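Local coordinates for protein ApaG (Shewanella oneidensis, PDB 1TZA) that is of unknown function but has an all-beta fold of the immunoglobulin-like E-set class and assembles from two copies of its chain, at residues A[7-11]-A[34-40]; A[12-16]-A[117-122]; A[26-32]-A[86-92]; A[42-48]-A[100-106]. One frame throughout, in Å; residues are numbered along the deposited sequence.

The four contacts illustrate how a beta sandwich combines regular pairing within its sheets with looser packing between them. Interactions 1 and 3 lie in the three-stranded sheet, at opposite ends of strand 28-38, with backbone hydrogen bonds to strands 8-19 and 79-89. Interaction 4 is likewise a hydrogen-bonded antiparallel pairing, of strands 44-55 and 93-104 in the second sheet, with a bulge. Interaction 2 differs: it sets the edges of the two sheets side by side with methyl-aromatic contacts and water. Interactions 1 and 4 share the interior, where Ile8 and Ile36 meet Met102 and Leu46, while Arg9, Glu11 and Lys45 lie on outer faces. Interaction 3, with the most buried residues, also reaches the second subunit.

Interaction 1: A[7-11]-A[34-40]; sequences SIRVE and ITIINLG
Two extended strands run antiparallel, 8-11 beside 34-38, their axes 4.8 Å apart at closest and 162° between directions. Ile8 pairs with Asn38 and Val10 with Ile36 as non-hydrogen-bonded pairs; Arg9-Ile37 and Glu11-Thr35 are the hydrogen-bonded ones (Arg9 N-Ile37 O 3.0 Å, Ile37 N-Arg9 O 2.9 Å, Glu11 N-Thr35 O 2.9 Å, Thr35 N-Glu11 O 2.8 Å). Leu39 N to Ser7 O (2.7 Å) closes the end. On the inner face Ile8 and Ile36, both chi1 m and chi2 t, bring CG2 to CG2 within 3.5 Å, and Val10 (t) sets CG1 3.5 Å from Ile34 CG2, facing Tyr100 and Leu46 of the other sheet. On the outer face Arg9 (t, t, p) arches over, Arg9 NH2 lying 3.2 Å from Ile37 CD1, while Glu11 (m, t) puts OE1 3.1 Å from Arg9 NH1, a salt bridge of charges alone, well out of the guanidinium plane. Asn38 (t) forms an Asx turn, Gly40 N to its OD1 3.0 Å. The pair belongs to the hairpin of strands 8-19 and 28-38, consistent with an immunoglobulin-like sandwich, its apolar face (Ile8, Val10, Ile36) turned to the other sheet and its mixed face carrying the Arg9-Glu11 charges over Ile37.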
loop_
_atom_site.group_PDB
_atom_site.type_symbol
_atom_site.label_atom_id
_atom_site.label_comp_id
_atom_site.label_asym_id
_atom_site.label_seq_id
_atom_site.Cartn_x
_atom_site.Cartn_y
_atom_site.Cartn_z
ATOM N N SER A 7 12.310 10.506 24.773
ATOM C CA SER A 7 13.405 10.401 23.812
ATOM C C SER A 7 12.977 10.179 22.365
ATOM O O SER A 7 13.740 10.470 21.446
ATOM C CB SER A 7 14.368 9.285 24.225
ATOM O OG SER A 7 13.745 8.018 24.149
ATOM N N ILE A 8 11.763 9.681 22.156
ATOM C CA ILE A 8 11.304 9.424 20.797
ATOM C C ILE A 8 10.021 10.158 20.404
ATOM O O ILE A 8 9.036 10.141 21.139
ATOM C CB ILE A 8 11.100 7.920 20.584
ATOM C CG1 ILE A 8 12.373 7.174 20.972
ATOM C CG2 ILE A 8 10.771 7.638 19.132
ATOM C CD1 ILE A 8 12.233 5.675 20.928
ATOM N N ARG A 9 10.049 10.798 19.235
ATOM C CA ARG A 9 8.895 11.528 18.719
ATOM C C ARG A 9 8.429 10.880 17.418
ATOM O O ARG A 9 9.241 10.552 16.558
ATOM C CB ARG A 9 9.257 12.996 18.463
ATOM C CG ARG A 9 8.122 13.800 17.835
ATOM C CD ARG A 9 8.481 15.270 17.649
ATOM N NE ARG A 9 9.709 15.454 16.880
ATOM C CZ ARG A 9 10.028 16.574 16.239
ATOM N NH1 ARG A 9 9.204 17.616 16.271
ATOM N NH2 ARG A 9 11.171 16.658 15.564
ATOM N N VAL A 10 7.121 10.704 17.273
ATOM C CA VAL A 10 6.571 10.085 16.075
ATOM C C VAL A 10 5.729 11.056 15.233
ATOM O O VAL A 10 4.791 11.676 15.726
ATOM C CB VAL A 10 5.723 8.843 16.448
ATOM C CG1 VAL A 10 5.264 8.129 15.194
ATOM C CG2 VAL A 10 6.537 7.901 17.327
ATOM N N GLU A 11 6.085 11.186 13.959
ATOM C CA GLU A 11 5.376 12.063 13.029
ATOM C C GLU A 11 4.807 11.207 11.903
ATOM O O GLU A 11 5.427 10.236 11.475
ATOM C CB GLU A 11 6.333 13.120 12.474
ATOM C CG GLU A 11 6.957 13.992 13.566
ATOM C CD GLU A 11 7.914 15.048 13.025
ATOM O OE1 GLU A 11 8.321 15.940 13.804
ATOM O OE2 GLU A 11 8.267 14.988 11.830
ATOM N N ILE A 34 5.513 6.744 8.419
ATOM C CA ILE A 34 5.860 7.090 9.786
ATOM C C ILE A 34 7.319 7.519 9.882
ATOM O O ILE A 34 8.195 6.935 9.246
ATOM C CB ILE A 34 5.657 5.874 10.740
ATOM C CG1 ILE A 34 4.320 5.181 10.451
ATOM C CG2 ILE A 34 5.695 6.331 12.197
ATOM C CD1 ILE A 34 3.090 5.982 10.805
ATOM N N THR A 35 7.565 8.555 10.672
ATOM C CA THR A 35 8.917 9.044 10.903
ATOM C C THR A 35 9.097 8.938 12.404
ATOM O O THR A 35 8.318 9.505 13.175
ATOM C CB THR A 35 9.099 10.508 10.470
ATOM O OG1 THR A 35 8.918 10.612 9.050
ATOM C CG2 THR A 35 10.507 11.000 10.834
ATOM N N ILE A 36 10.110 8.184 12.808
ATOM C CA ILE A 36 10.410 7.957 14.206
ATOM C C ILE A 36 11.750 8.607 14.525
ATOM O O ILE A 36 12.811 8.105 14.147
ATOM C CB ILE A 36 10.446 6.448 14.473
ATOM C CG1 ILE A 36 9.088 5.846 14.094
ATOM C CG2 ILE A 36 10.749 6.173 15.921
ATOM C CD1 ILE A 36 9.150 4.404 13.645
ATOM N N ILE A 37 11.692 9.740 15.215
ATOM C CA ILE A 37 12.891 10.492 15.566
ATOM C C ILE A 37 13.407 10.172 16.961
ATOM O O ILE A 37 12.665 10.238 17.948
ATOM C CB ILE A 37 12.626 12.008 15.491
ATOM C CG1 ILE A 37 11.925 12.350 14.176
ATOM C CG2 ILE A 37 13.939 12.777 15.578
ATOM C CD1 ILE A 37 11.475 13.793 14.096
ATOM N N ASN A 38 14.685 9.814 17.038
ATOM C CA ASN A 38 15.306 9.514 18.318
ATOM C C ASN A 38 16.110 10.729 18.754
ATOM O O ASN A 38 17.226 10.959 18.281
ATOM C CB ASN A 38 16.210 8.290 18.201
ATOM C CG ASN A 38 17.038 8.058 19.442
ATOM O OD1 ASN A 38 16.604 8.342 20.558
ATOM N ND2 ASN A 38 18.234 7.520 19.257
ATOM N N LEU A 39 15.517 11.508 19.655
ATOM C CA LEU A 39 16.137 12.714 20.177
ATOM C C LEU A 39 16.989 12.387 21.402
ATOM O O LEU A 39 17.588 13.277 22.010
ATOM C CB LEU A 39 15.052 13.730 20.543
ATOM C CG LEU A 39 14.141 14.160 19.389
ATOM C CD1 LEU A 39 13.013 15.033 19.903
ATOM C CD2 LEU A 39 14.964 14.909 18.349
ATOM N N GLY A 40 17.042 11.104 21.755
ATOM C CA GLY A 40 17.824 10.678 22.903
ATOM C C GLY A 40 19.323 10.778 22.680
ATOM O O GLY A 40 19.784 11.065 21.576
#

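Interaction 2: A[12-16]-A[117-122]; sequences VKTEY and FRLATP
Strands 12-16 and 117-120 run side by side in nearly the same direction, their axes 6.8 Å apart at closest and 13° between directions, too far for a regular parallel sheet pairing. Their CA atoms converge along the chain, from 7.6 Å at Val12-Phe117 through 6.7 Å at Thr14-Leu119 to 5.6 Å at Tyr16-Thr121, with Val12, Thr14 and Tyr16 turned toward the partner. Phe117, chi1 p and chi2 85°, offers one ring face to Val12 (chi1 p), whose CG2 stands 3.9 Å from the ring centroid, almost on its normal, in a CH-pi contact; Val12 CG1 is 3.5 Å from Phe117 CD2. At Arg118 the carbonyl takes a hydrogen bond from water 2 (O to water 3.0 Å), which also bonds OG1 of Thr14 (chi1 p) at 3.1 Å. This is the seam of a beta sandwich, where the first strand, of one sheet, runs beside the last strand, of the other, as in immunoglobulin-like folds. Leu119 (m, t) returns to apolar packing, CD2 3.7 Å from Thr14 CG2. Ala120 turns its CB away, yet its O accepts from water 1 at 3.1 Å, and that water bonds Thr14 OG1 at 3.0 Å. Thr121, chi1 p, sets CG2 3.4 Å from the ring centroid of Tyr16 (chi1 t), directly over its face, and Pro122 CD lies 3.7 Å from Tyr16 CD2.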
loop_
_atom_site.group_PDB
_atom_site.type_symbol
_atom_site.label_atom_id
_atom_site.label_comp_id
_atom_site.label_asym_id
_atom_site.label_seq_id
_atom_site.Cartn_x
_atom_site.Cartn_y
_atom_site.Cartn_z
ATOM N N VAL A 12 3.629 11.559 11.411
ATOM C CA VAL A 12 3.019 10.745 10.376
ATOM C C VAL A 12 2.202 11.496 9.341
ATOM O O VAL A 12 1.503 12.467 9.654
ATOM C CB VAL A 12 2.103 9.674 11.021
ATOM C CG1 VAL A 12 1.106 10.347 11.926
ATOM C CG2 VAL A 12 1.366 8.868 9.952
ATOM N N LYS A 13 2.305 11.038 8.098
ATOM C CA LYS A 13 1.526 11.594 7.006
ATOM C C LYS A 13 0.856 10.397 6.314
ATOM O O LYS A 13 1.378 9.275 6.350
ATOM C CB LYS A 13 2.419 12.393 6.042
ATOM C CG LYS A 13 3.716 11.716 5.626
ATOM C CD LYS A 13 4.582 12.671 4.797
ATOM C CE LYS A 13 5.938 12.054 4.423
ATOM N NZ LYS A 13 6.820 13.034 3.711
ATOM N N THR A 14 -0.310 10.618 5.719
ATOM C CA THR A 14 -1.030 9.531 5.068
ATOM C C THR A 14 -1.489 9.888 3.671
ATOM O O THR A 14 -1.458 11.052 3.270
ATOM C CB THR A 14 -2.272 9.137 5.865
ATOM O OG1 THR A 14 -3.168 10.252 5.905
ATOM C CG2 THR A 14 -1.896 8.725 7.272
ATOM N N GLU A 15 -1.950 8.876 2.943
ATOM C CA GLU A 15 -2.392 9.072 1.575
ATOM C C GLU A 15 -3.394 8.006 1.132
ATOM O O GLU A 15 -3.220 6.809 1.415
ATOM C CB GLU A 15 -1.172 9.046 0.668
ATOM C CG GLU A 15 -1.438 9.381 -0.776
ATOM C CD GLU A 15 -0.174 9.285 -1.597
ATOM O OE1 GLU A 15 0.813 9.964 -1.237
ATOM O OE2 GLU A 15 -0.162 8.531 -2.589
ATOM N N TYR A 16 -4.454 8.440 0.457
ATOM C CA TYR A 16 -5.450 7.503 -0.026
ATOM C C TYR A 16 -4.896 6.971 -1.327
ATOM O O TYR A 16 -4.674 7.729 -2.273
ATOM C CB TYR A 16 -6.789 8.192 -0.277
ATOM C CG TYR A 16 -7.796 7.303 -0.971
ATOM C CD1 TYR A 16 -8.095 6.038 -0.474
ATOM C CD2 TYR A 16 -8.459 7.732 -2.120
ATOM C CE1 TYR A 16 -9.031 5.213 -1.103
ATOM C CE2 TYR A 16 -9.401 6.917 -2.760
ATOM C CZ TYR A 16 -9.680 5.656 -2.243
ATOM O OH TYR A 16 -10.591 4.839 -2.869
ATOM N N PHE A 117 -4.130 9.562 14.267
ATOM C CA PHE A 117 -4.104 10.297 13.012
ATOM C C PHE A 117 -5.202 9.709 12.125
ATOM O O PHE A 117 -5.565 8.540 12.254
ATOM C CB PHE A 117 -2.716 10.203 12.338
ATOM C CG PHE A 117 -2.265 8.796 12.037
ATOM C CD1 PHE A 117 -2.664 8.152 10.863
ATOM C CD2 PHE A 117 -1.429 8.121 12.920
ATOM C CE1 PHE A 117 -2.230 6.844 10.570
ATOM C CE2 PHE A 117 -0.991 6.814 12.641
ATOM C CZ PHE A 117 -1.395 6.179 11.459
ATOM N N ARG A 118 -5.726 10.535 11.229
ATOM C CA ARG A 118 -6.812 10.147 10.349
ATOM C C ARG A 118 -6.414 9.510 9.038
ATOM O O ARG A 118 -5.268 9.602 8.595
ATOM C CB ARG A 118 -7.666 11.374 10.036
ATOM C CG ARG A 118 -6.824 12.606 9.708
ATOM C CD ARG A 118 -6.805 12.970 8.229
ATOM N NE ARG A 118 -8.045 13.612 7.812
ATOM C CZ ARG A 118 -8.125 14.524 6.849
ATOM N NH1 ARG A 118 -7.033 14.905 6.202
ATOM N NH2 ARG A 118 -9.299 15.059 6.533
ATOM N N LEU A 119 -7.396 8.855 8.435
ATOM C CA LEU A 119 -7.261 8.230 7.136
ATOM C C LEU A 119 -8.533 8.731 6.466
ATOM O O LEU A 119 -9.623 8.503 6.970
ATOM C CB LEU A 119 -7.268 6.702 7.258
ATOM C CG LEU A 119 -6.050 6.065 7.943
ATOM C CD1 LEU A 119 -6.213 4.551 8.031
ATOM C CD2 LEU A 119 -4.801 6.412 7.164
ATOM N N ALA A 120 -8.405 9.449 5.362
ATOM C CA ALA A 120 -9.597 9.948 4.704
ATOM C C ALA A 120 -9.398 10.133 3.214
ATOM O O ALA A 120 -8.338 10.586 2.766
ATOM C CB ALA A 120 -10.046 11.273 5.353
ATOM N N THR A 121 -10.418 9.766 2.443
ATOM C CA THR A 121 -10.350 9.925 1.004
ATOM C C THR A 121 -10.447 11.421 0.794
ATOM O O THR A 121 -11.226 12.088 1.459
ATOM C CB THR A 121 -11.512 9.211 0.296
ATOM O OG1 THR A 121 -12.754 9.550 0.933
ATOM C CG2 THR A 121 -11.302 7.698 0.341
ATOM N N PRO A 122 -9.655 11.971 -0.130
ATOM C CA PRO A 122 -9.714 13.420 -0.356
ATOM C C PRO A 122 -11.111 14.008 -0.570
ATOM O O PRO A 122 -11.980 13.387 -1.198
ATOM C CB PRO A 122 -8.802 13.618 -1.567
ATOM C CG PRO A 122 -8.914 12.287 -2.301
ATOM C CD PRO A 122 -8.844 11.303 -1.162
HETATM O O HOH W 1 -5.459 10.514 3.915
HETATM O O HOH W 2 -3.167 11.776 8.610
#

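Interaction 3: A[26-32]-A[86-92]; sequences EKYLFSY and GTVLDTP
Antiparallel pairing of strand 28-32 with strand 86-89 brings their axes to 4.6 Å, at 153° between directions, and satisfies the facing main-chain groups through two hydrogen-bonded pairs. Tyr28 N donates to Leu89 O (2.7 Å) and Leu89 N to Tyr28 O (2.8 Å); Phe30 N donates to Thr87 O (2.8 Å) and Thr87 N to Phe30 O (2.9 Å). Leu29-Val88 stands between these pairs and Ser31-Gly86 beyond Phe30-Thr87, both non-hydrogen-bonded; Leu29 and Ser31 instead bond to strand 8-19 by their backbones. CA-H...O contacts supplement the pairing: Val88 CA to Tyr28 O 3.2 Å, Lys27 CA to Leu89 O 3.3 Å, Asp90 CA to Glu26 O 3.3 Å. Gly86 CA comes within 3.0 Å of Phe30 O, and a beta carbon there would collide with that oxygen. Tyr28 (chi1 m) has Pro92 CB 4.3 Å from its ring centroid, a CH-pi contact, while its OH donates to Glu26 OE1 at 2.7 Å. Phe30 CE2 packs 4.0 Å from Leu89 CD1. Beyond the strand, Asp90 OD2 is held by Lys59 and Thr91 OG1 by Phe93 and Ala56. Strand 28-38 is thus the middle of the three-stranded sheet: Phe30, Thr87 and Leu89 face Leu119 of the opposing sheet, whereas Leu29 and Val88 lie on the other face and pack on Gly86 and Val88 of the second subunit.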
loop_
_atom_site.group_PDB
_atom_site.type_symbol
_atom_site.label_atom_id
_atom_site.label_comp_id
_atom_site.label_asym_id
_atom_site.label_seq_id
_atom_site.Cartn_x
_atom_site.Cartn_y
_atom_site.Cartn_z
ATOM N N GLU A 26 -17.176 -2.551 0.534
ATOM C CA GLU A 26 -16.353 -1.365 0.365
ATOM C C GLU A 26 -14.983 -1.584 0.985
ATOM O O GLU A 26 -14.874 -2.092 2.105
ATOM C CB GLU A 26 -17.024 -0.152 1.020
ATOM C CG GLU A 26 -18.287 0.315 0.318
ATOM C CD GLU A 26 -18.984 1.455 1.054
ATOM O OE1 GLU A 26 -18.296 2.414 1.477
ATOM O OE2 GLU A 26 -20.224 1.391 1.199
ATOM N N LYS A 27 -13.944 -1.208 0.247
ATOM C CA LYS A 27 -12.567 -1.327 0.715
ATOM C C LYS A 27 -11.787 -0.122 0.207
ATOM O O LYS A 27 -11.890 0.249 -0.962
ATOM C CB LYS A 27 -11.909 -2.608 0.184
ATOM C CG LYS A 27 -12.511 -3.909 0.688
ATOM C CD LYS A 27 -11.918 -5.095 -0.081
ATOM C CE LYS A 27 -12.694 -6.389 0.164
ATOM N NZ LYS A 27 -12.574 -6.886 1.565
ATOM N N TYR A 28 -11.003 0.485 1.089
ATOM C CA TYR A 28 -10.215 1.646 0.715
ATOM C C TYR A 28 -8.775 1.461 1.175
ATOM O O TYR A 28 -8.514 1.321 2.372
ATOM C CB TYR A 28 -10.824 2.905 1.332
ATOM C CG TYR A 28 -12.282 3.077 0.991
ATOM C CD1 TYR A 28 -13.278 2.476 1.763
ATOM C CD2 TYR A 28 -12.669 3.810 -0.126
ATOM C CE1 TYR A 28 -14.631 2.603 1.426
ATOM C CE2 TYR A 28 -14.014 3.941 -0.472
ATOM C CZ TYR A 28 -14.986 3.337 0.308
ATOM O OH TYR A 28 -16.309 3.455 -0.044
ATOM N N LEU A 29 -7.848 1.448 0.215
ATOM C CA LEU A 29 -6.427 1.264 0.505
ATOM C C LEU A 29 -5.708 2.579 0.813
ATOM O O LEU A 29 -5.690 3.503 -0.001
ATOM C CB LEU A 29 -5.718 0.558 -0.662
ATOM C CG LEU A 29 -4.185 0.462 -0.536
ATOM C CD1 LEU A 29 -3.815 -0.439 0.654
ATOM C CD2 LEU A 29 -3.577 -0.096 -1.817
ATOM N N PHE A 30 -5.110 2.639 1.996
ATOM C CA PHE A 30 -4.374 3.815 2.443
ATOM C C PHE A 30 -2.919 3.461 2.697
ATOM O O PHE A 30 -2.590 2.324 3.014
ATOM C CB PHE A 30 -4.950 4.341 3.763
ATOM C CG PHE A 30 -6.257 5.067 3.621
ATOM C CD1 PHE A 30 -6.282 6.418 3.254
ATOM C CD2 PHE A 30 -7.465 4.418 3.891
ATOM C CE1 PHE A 30 -7.495 7.113 3.162
ATOM C CE2 PHE A 30 -8.681 5.101 3.802
ATOM C CZ PHE A 30 -8.695 6.453 3.439
ATOM N N SER A 31 -2.047 4.443 2.558
ATOM C CA SER A 31 -0.648 4.238 2.864
ATOM C C SER A 31 -0.361 5.244 3.966
ATOM O O SER A 31 -1.017 6.294 4.044
ATOM C CB SER A 31 0.253 4.550 1.665
ATOM O OG SER A 31 0.292 5.943 1.383
ATOM N N TYR A 32 0.584 4.905 4.837
ATOM C CA TYR A 32 1.005 5.818 5.887
ATOM C C TYR A 32 2.529 5.759 5.978
ATOM O O TYR A 32 3.133 4.685 5.882
ATOM C CB TYR A 32 0.338 5.493 7.240
ATOM C CG TYR A 32 0.538 4.089 7.766
ATOM C CD1 TYR A 32 1.748 3.695 8.325
ATOM C CD2 TYR A 32 -0.501 3.164 7.724
ATOM C CE1 TYR A 32 1.919 2.412 8.837
ATOM C CE2 TYR A 32 -0.350 1.892 8.226
ATOM C CZ TYR A 32 0.863 1.517 8.785
ATOM O OH TYR A 32 1.011 0.248 9.291
ATOM N N GLY A 86 0.752 0.344 5.011
ATOM C CA GLY A 86 -0.591 0.733 4.631
ATOM C C GLY A 86 -1.666 -0.098 5.298
ATOM O O GLY A 86 -1.377 -1.015 6.066
ATOM N N THR A 87 -2.918 0.226 5.006
ATOM C CA THR A 87 -4.024 -0.517 5.579
ATOM C C THR A 87 -5.257 -0.322 4.720
ATOM O O THR A 87 -5.364 0.674 4.002
ATOM C CB THR A 87 -4.342 -0.041 7.004
ATOM O OG1 THR A 87 -5.305 -0.923 7.589
ATOM C CG2 THR A 87 -4.913 1.368 6.980
ATOM N N VAL A 88 -6.183 -1.276 4.797
ATOM C CA VAL A 88 -7.425 -1.217 4.032
ATOM C C VAL A 88 -8.612 -1.008 4.965
ATOM O O VAL A 88 -8.825 -1.799 5.876
ATOM C CB VAL A 88 -7.662 -2.528 3.244
ATOM C CG1 VAL A 88 -9.048 -2.503 2.607
ATOM C CG2 VAL A 88 -6.603 -2.695 2.172
ATOM N N LEU A 89 -9.386 0.052 4.748
ATOM C CA LEU A 89 -10.551 0.306 5.597
ATOM C C LEU A 89 -11.844 -0.014 4.870
ATOM O O LEU A 89 -11.893 0.039 3.644
ATOM C CB LEU A 89 -10.613 1.769 6.029
ATOM C CG LEU A 89 -9.601 2.299 7.034
ATOM C CD1 LEU A 89 -9.952 3.757 7.337
ATOM C CD2 LEU A 89 -9.627 1.459 8.310
ATOM N N ASP A 90 -12.890 -0.335 5.627
ATOM C CA ASP A 90 -14.184 -0.613 5.014
ATOM C C ASP A 90 -15.002 0.673 4.887
ATOM O O ASP A 90 -16.130 0.650 4.395
ATOM C CB ASP A 90 -14.970 -1.683 5.797
ATOM C CG ASP A 90 -15.097 -1.364 7.274
ATOM O OD1 ASP A 90 -14.981 -0.180 7.660
ATOM O OD2 ASP A 90 -15.330 -2.310 8.053
ATOM N N THR A 91 -14.429 1.789 5.339
ATOM C CA THR A 91 -15.068 3.116 5.237
ATOM C C THR A 91 -14.016 4.111 4.733
ATOM O O THR A 91 -12.830 3.914 4.957
ATOM C CB THR A 91 -15.618 3.622 6.609
ATOM O OG1 THR A 91 -14.573 3.585 7.594
ATOM C CG2 THR A 91 -16.792 2.758 7.072
ATOM N N PRO A 92 -14.439 5.178 4.033
ATOM C CA PRO A 92 -13.500 6.178 3.511
ATOM C C PRO A 92 -12.846 7.055 4.572
ATOM O O PRO A 92 -12.016 7.916 4.261
ATOM C CB PRO A 92 -14.360 6.986 2.537
ATOM C CG PRO A 92 -15.723 6.907 3.149
ATOM C CD PRO A 92 -15.807 5.453 3.556
#

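Interaction 4: A[42-48]-A[100-106]; sequences QAAKLET and YGMVSES
A classic beta bulge breaks the pairing of strands 44-48 and 100-104, in which Glu47 and Thr48 together face Gly101. The strands are antiparallel, axes 4.6 Å apart at closest and 146° between directions. Up to Leu46 the register is regular: Ala44-Ser104 and Leu46-Met102 are non-hydrogen-bonded pairs, and Lys45-Val103 is the hydrogen-bonded one, with Lys45 N to Val103 O 2.8 Å and Val103 N to Lys45 O 2.9 Å. Glu105 N donates to Ala43 O at 3.2 Å. Glu47 then adopts phi/psi -96/-43, a helix-like bend, and Thr48 returns to -135/166, so Gly101 O accepts from both Glu47 N (2.8 Å) and Thr48 N (3.2 Å) while Gly101 N gives to Thr48 O (2.7 Å). A beta carbon on Gly101 would strike Thr48 OG1. Selenomethionine Met102, m at all three chi angles, curls back so that CE lies 3.8 Å from Ala44 CB and SE 3.8 Å from Leu46 CB. Leu46 (t, t) lays CD1 over the Tyr100 ring, 4.0 Å from its centroid, a CH-pi contact; Tyr100 OH bonds Tyr83 OH in the other sheet. Val103 CG1 meets Lys45 CB at 3.6 Å on the outer face. With Leu46, Tyr100 and Met102 facing Ile36 and Ile8, this is a classic bulge within one sheet of what is consistent with an immunoglobulin-like (E-set) sandwich.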
loop_
_atom_site.group_PDB
_atom_site.type_symbol
_atom_site.label_atom_id
_atom_site.label_comp_id
_atom_site.label_asym_id
_atom_site.label_seq_id
_atom_site.Cartn_x
_atom_site.Cartn_y
_atom_site.Cartn_z
ATOM N N GLN A 42 21.187 8.253 23.234
ATOM C CA GLN A 42 21.544 6.847 23.110
ATOM C C GLN A 42 20.689 6.174 22.035
ATOM O O GLN A 42 19.551 6.575 21.802
ATOM C CB GLN A 42 21.331 6.199 24.475
ATOM C CG GLN A 42 21.340 4.694 24.552
ATOM C CD GLN A 42 21.148 4.237 25.994
ATOM O OE1 GLN A 42 20.323 4.797 26.728
ATOM N NE2 GLN A 42 21.908 3.224 26.410
ATOM N N ALA A 43 21.239 5.160 21.375
ATOM C CA ALA A 43 20.509 4.460 20.322
ATOM C C ALA A 43 19.258 3.778 20.869
ATOM O O ALA A 43 19.228 3.351 22.024
ATOM C CB ALA A 43 21.415 3.431 19.643
ATOM N N ALA A 44 18.230 3.690 20.030
ATOM C CA ALA A 44 16.967 3.058 20.406
ATOM C C ALA A 44 16.519 2.109 19.296
ATOM O O ALA A 44 16.497 2.475 18.115
ATOM C CB ALA A 44 15.901 4.118 20.657
ATOM N N LYS A 45 16.162 0.892 19.688
ATOM C CA LYS A 45 15.734 -0.124 18.745
ATOM C C LYS A 45 14.239 -0.394 18.828
ATOM O O LYS A 45 13.701 -0.679 19.904
ATOM C CB LYS A 45 16.510 -1.408 19.013
ATOM C CG LYS A 45 16.237 -2.547 18.057
ATOM C CD LYS A 45 17.086 -3.739 18.460
ATOM C CE LYS A 45 16.845 -4.921 17.567
ATOM N NZ LYS A 45 17.617 -6.098 18.043
ATOM N N LEU A 46 13.573 -0.303 17.680
ATOM C CA LEU A 46 12.134 -0.545 17.598
ATOM C C LEU A 46 11.896 -2.050 17.492
ATOM O O LEU A 46 12.178 -2.653 16.461
ATOM C CB LEU A 46 11.560 0.177 16.373
ATOM C CG LEU A 46 10.038 0.274 16.242
ATOM C CD1 LEU A 46 9.674 1.360 15.228
ATOM C CD2 LEU A 46 9.472 -1.078 15.843
ATOM N N GLU A 47 11.378 -2.658 18.552
ATOM C CA GLU A 47 11.146 -4.098 18.535
ATOM C C GLU A 47 9.732 -4.530 18.159
ATOM O O GLU A 47 9.559 -5.479 17.391
ATOM C CB GLU A 47 11.529 -4.704 19.887
ATOM C CG GLU A 47 13.028 -4.713 20.130
ATOM C CD GLU A 47 13.424 -5.469 21.382
ATOM O OE1 GLU A 47 14.614 -5.827 21.506
ATOM O OE2 GLU A 47 12.551 -5.703 22.243
ATOM N N THR A 48 8.725 -3.841 18.690
ATOM C CA THR A 48 7.337 -4.197 18.393
ATOM C C THR A 48 6.436 -3.017 18.058
ATOM O O THR A 48 6.774 -1.857 18.289
ATOM C CB THR A 48 6.664 -4.905 19.580
ATOM O OG1 THR A 48 6.614 -3.996 20.685
ATOM C CG2 THR A 48 7.422 -6.162 19.973
ATOM N N TYR A 100 4.872 1.730 19.919
ATOM C CA TYR A 100 5.996 0.961 19.415
ATOM C C TYR A 100 6.749 0.500 20.650
ATOM O O TYR A 100 7.002 1.300 21.555
ATOM C CB TYR A 100 6.927 1.840 18.570
ATOM C CG TYR A 100 6.391 2.217 17.217
ATOM C CD1 TYR A 100 5.862 1.252 16.363
ATOM C CD2 TYR A 100 6.461 3.531 16.763
ATOM C CE1 TYR A 100 5.419 1.585 15.081
ATOM C CE2 TYR A 100 6.023 3.881 15.484
ATOM C CZ TYR A 100 5.503 2.898 14.644
ATOM O OH TYR A 100 5.092 3.222 13.365
ATOM N N GLY A 101 7.094 -0.779 20.710
ATOM C CA GLY A 101 7.837 -1.270 21.856
ATOM C C GLY A 101 9.312 -1.024 21.609
ATOM O O GLY A 101 9.930 -1.735 20.820
HETATM N N MSE A 102 9.881 -0.016 22.264
HETATM C CA MSE A 102 11.298 0.311 22.083
HETATM C C MSE A 102 12.198 -0.296 23.155
HETATM O O MSE A 102 11.753 -0.598 24.259
HETATM C CB MSE A 102 11.513 1.833 22.120
HETATM C CG MSE A 102 10.561 2.671 21.273
HETATM SE SE MSE A 102 10.790 2.443 19.369
HETATM C CE MSE A 102 12.707 2.768 19.229
ATOM N N VAL A 103 13.472 -0.464 22.814
ATOM C CA VAL A 103 14.467 -0.960 23.755
ATOM C C VAL A 103 15.716 -0.124 23.500
ATOM O O VAL A 103 16.085 0.116 22.347
ATOM C CB VAL A 103 14.788 -2.471 23.565
ATOM C CG1 VAL A 103 15.277 -2.742 22.156
ATOM C CG2 VAL A 103 15.844 -2.903 24.587
ATOM N N SER A 104 16.351 0.341 24.573
ATOM C CA SER A 104 17.543 1.173 24.448
ATOM C C SER A 104 18.833 0.367 24.486
ATOM O O SER A 104 18.844 -0.802 24.875
ATOM C CB SER A 104 17.578 2.215 25.567
ATOM O OG SER A 104 17.758 1.591 26.826
ATOM N N GLU A 105 19.917 1.012 24.068
ATOM C CA GLU A 105 21.240 0.401 24.063
ATOM C C GLU A 105 21.502 -0.175 25.452
ATOM O O GLU A 105 22.081 -1.254 25.592
ATOM C CB GLU A 105 22.297 1.465 23.745
ATOM C CG GLU A 105 23.721 0.948 23.645
ATOM C CD GLU A 105 24.059 0.432 22.260
ATOM O OE1 GLU A 105 24.059 1.248 21.311
ATOM O OE2 GLU A 105 24.323 -0.783 22.116
ATOM N N SER A 106 21.064 0.555 26.475
ATOM C CA SER A 106 21.250 0.132 27.861
ATOM C C SER A 106 20.363 -1.055 28.221
ATOM O O SER A 106 20.427 -1.558 29.344
ATOM C CB SER A 106 20.973 1.297 28.825
ATOM O OG SER A 106 19.608 1.678 28.822
#